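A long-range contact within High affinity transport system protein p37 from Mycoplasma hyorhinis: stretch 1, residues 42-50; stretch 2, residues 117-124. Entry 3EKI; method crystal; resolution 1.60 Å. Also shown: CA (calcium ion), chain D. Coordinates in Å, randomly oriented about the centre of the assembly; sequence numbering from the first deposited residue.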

# COMPACT_ATOMS: atom_id res chain seq x y z
N TRP A 42 -4.73 31.13 5.25
CA TRP A 42 -4.95 30.39 6.49
C TRP A 42 -6.39 29.93 6.54
O TRP A 42 -7.34 30.67 6.31
CB TRP A 42 -4.64 31.27 7.71
CG TRP A 42 -4.65 30.50 9.01
CD1 TRP A 42 -5.70 30.31 9.85
CD2 TRP A 42 -3.50 29.84 9.56
NE1 TRP A 42 -5.29 29.56 10.93
CE2 TRP A 42 -3.95 29.26 10.77
CE3 TRP A 42 -2.17 29.69 9.15
CZ2 TRP A 42 -3.07 28.53 11.57
CZ3 TRP A 42 -1.31 28.96 9.96
CH2 TRP A 42 -1.75 28.38 11.17
N ASP A 43 -6.63 28.66 6.86
CA ASP A 43 -7.98 28.14 6.88
C ASP A 43 -8.28 27.67 8.29
O ASP A 43 -7.57 26.77 8.77
CB ASP A 43 -8.09 26.99 5.87
CG ASP A 43 -9.50 26.52 5.65
OD1 ASP A 43 -10.42 27.00 6.36
OD2 ASP A 43 -9.73 25.66 4.76
N LYS A 44 -9.26 28.25 8.95
CA LYS A 44 -9.52 27.90 10.34
C LYS A 44 -10.26 26.60 10.52
O LYS A 44 -10.51 26.15 11.65
CB LYS A 44 -10.30 29.04 11.02
CG LYS A 44 -11.72 29.16 10.46
CD LYS A 44 -12.42 30.43 10.92
CE LYS A 44 -13.86 30.47 10.42
NZ LYS A 44 -14.29 31.86 10.10
N SER A 45 -10.61 25.94 9.43
CA SER A 45 -11.28 24.65 9.43
C SER A 45 -10.52 23.72 8.48
O SER A 45 -10.41 24.04 7.29
CB SER A 45 -12.74 24.77 9.00
OG SER A 45 -13.34 23.51 8.76
N ILE A 46 -9.96 22.63 8.98
CA ILE A 46 -9.25 21.70 8.10
C ILE A 46 -10.04 20.40 8.10
O ILE A 46 -10.33 19.88 9.16
CB ILE A 46 -7.80 21.56 8.57
CG1 ILE A 46 -6.95 22.81 8.36
CG2 ILE A 46 -7.14 20.35 7.92
CD1 ILE A 46 -6.57 23.02 6.90
N THR A 47 -10.36 19.94 6.90
CA THR A 47 -11.07 18.69 6.70
C THR A 47 -10.20 17.68 5.96
O THR A 47 -9.77 17.97 4.85
CB THR A 47 -12.37 18.93 5.90
OG1 THR A 47 -13.22 19.82 6.63
CG2 THR A 47 -13.14 17.63 5.71
N PHE A 48 -9.94 16.53 6.57
CA PHE A 48 -9.27 15.40 5.95
C PHE A 48 -10.25 14.45 5.25
O PHE A 48 -11.28 14.05 5.80
CB PHE A 48 -8.50 14.62 7.02
CG PHE A 48 -7.42 15.39 7.76
CD1 PHE A 48 -6.77 16.48 7.22
CD2 PHE A 48 -7.04 14.97 9.03
CE1 PHE A 48 -5.78 17.14 7.95
CE2 PHE A 48 -6.05 15.61 9.75
CZ PHE A 48 -5.41 16.69 9.19
N GLY A 49 -9.95 14.03 4.04
CA GLY A 49 -10.73 13.01 3.36
C GLY A 49 -10.28 11.67 3.90
O GLY A 49 -9.07 11.45 4.04
N VAL A 50 -11.25 10.82 4.21
CA VAL A 50 -10.97 9.45 4.63
C VAL A 50 -11.96 8.51 3.92
O VAL A 50 -13.05 8.92 3.57
CB VAL A 50 -11.05 9.18 6.14
CG1 VAL A 50 -10.11 10.09 6.91
CG2 VAL A 50 -12.49 9.30 6.63
N ASN A 117 -11.17 23.59 -3.12
CA ASN A 117 -12.37 23.99 -2.39
C ASN A 117 -12.10 23.79 -0.91
O ASN A 117 -11.70 22.67 -0.54
CB ASN A 117 -13.57 23.17 -2.85
CG ASN A 117 -14.89 23.56 -2.25
OD1 ASN A 117 -15.08 23.65 -1.04
ND2 ASN A 117 -15.89 23.81 -3.10
N PRO A 118 -12.26 24.78 -0.06
CA PRO A 118 -11.97 24.60 1.37
C PRO A 118 -12.79 23.55 2.10
O PRO A 118 -12.50 23.24 3.26
CB PRO A 118 -12.27 25.98 1.98
CG PRO A 118 -12.18 26.92 0.83
CD PRO A 118 -12.67 26.17 -0.38
N GLU A 119 -13.80 22.93 1.50
CA GLU A 119 -14.52 21.84 2.14
C GLU A 119 -13.69 20.56 2.22
O GLU A 119 -14.05 19.69 3.01
CB GLU A 119 -15.84 21.51 1.43
CG GLU A 119 -15.76 20.51 0.31
CD GLU A 119 -16.77 20.78 -0.78
OE1 GLU A 119 -17.90 21.21 -0.44
OE2 GLU A 119 -16.42 20.55 -1.96
N LEU A 120 -12.61 20.47 1.45
CA LEU A 120 -11.72 19.31 1.49
C LEU A 120 -10.28 19.80 1.30
O LEU A 120 -9.89 20.27 0.24
CB LEU A 120 -12.06 18.27 0.43
CG LEU A 120 -11.07 17.10 0.34
CD1 LEU A 120 -11.11 16.27 1.61
CD2 LEU A 120 -11.39 16.27 -0.89
N ASP A 121 -9.50 19.71 2.37
CA ASP A 121 -8.18 20.32 2.42
C ASP A 121 -7.00 19.37 2.26
O ASP A 121 -5.92 19.80 1.84
CB ASP A 121 -8.05 21.06 3.76
CG ASP A 121 -9.18 22.05 4.02
OD1 ASP A 121 -10.04 21.80 4.88
OD2 ASP A 121 -9.26 23.04 3.26
N PHE A 122 -7.18 18.10 2.63
CA PHE A 122 -6.04 17.20 2.66
C PHE A 122 -6.52 15.76 2.59
O PHE A 122 -7.61 15.41 3.03
CB PHE A 122 -5.27 17.42 3.95
CG PHE A 122 -4.12 16.51 4.32
CD1 PHE A 122 -2.84 16.82 3.94
CD2 PHE A 122 -4.37 15.36 5.06
CE1 PHE A 122 -1.79 15.98 4.29
CE2 PHE A 122 -3.33 14.51 5.40
CZ PHE A 122 -2.06 14.86 5.01
N GLY A 123 -5.65 14.92 2.04
CA GLY A 123 -5.88 13.48 2.21
C GLY A 123 -4.61 12.70 1.94
O GLY A 123 -3.59 13.26 1.54
N ILE A 124 -4.63 11.39 2.19
CA ILE A 124 -3.44 10.55 2.02
C ILE A 124 -3.71 9.51 0.93
O ILE A 124 -4.76 8.86 1.01
CB ILE A 124 -3.06 9.91 3.35
CG1 ILE A 124 -2.79 10.96 4.42
CG2 ILE A 124 -1.88 8.98 3.15
CD1 ILE A 124 -2.61 10.43 5.83
CA CA D . -11.18 23.77 5.06
O HOH W 1 -12.88 25.57 5.58
O HOH W 2 -12.95 22.46 6.46
O HOH W 3 -7.05 10.23 3.10

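Strand 45-50 and strand 122-124 run in the same general direction, their axes at 29° and approaching to 4.7 Å. They are joined by a single backbone bridge at Phe 48 and Phe 122, whose CA atoms lie 4.9 Å apart. Thr 47 O accepts from two successive amides, Asp 121 N at 3.0 Å and, more weakly, Phe 122 N at 3.4 Å; two residues further on, Gly 49 N donates to Phe 122 O at 2.9 Å with a nearly straight geometry (167°). The same carbonyl, Phe 122 O, also receives a CA-H...O contact from Phe 48 CA at 3.4 Å. Beyond the bridge, water 3 links the two backbones, donating to Gly 49 O (2.5 Å) and accepting from Ile 124 N (2.8 Å).

Before the strand of stretch 2, a type I turn from Asn 117 to Leu 120 is closed by Leu 120 N to Asn 117 O at 3.1 Å. This turn presents Pro 118 O to a calcium ion at 2.3 Å.

The ion ties the two stretches together. Asp 43 OD2 and Ser 45 O each bind it at 2.4 Å, Asp 121 chelates it unevenly through OD1 (2.3 Å) and OD2 (2.7 Å), and waters 1 and 2 bring the number of coordinating atoms to seven. Shared coordination accounts for the 3.1 Å approach of Asp 43 OD2 to Asp 121 OD2, two carboxylate oxygens that would otherwise repel. Asp 121 OD1 serves twice, also accepting from Thr 47 N at 2.8 Å.

The side chains of the bridged pair make an apolar contact. The Phe 48 and Phe 122 rings meet obliquely, with planes at 55° and CD1 of Phe 48 3.4 Å from CD2 of Phe 122. Leu 120 CD1 reaches Gly 49 N at 3.5 Å, filling space beside the glycine where a CB would be tight.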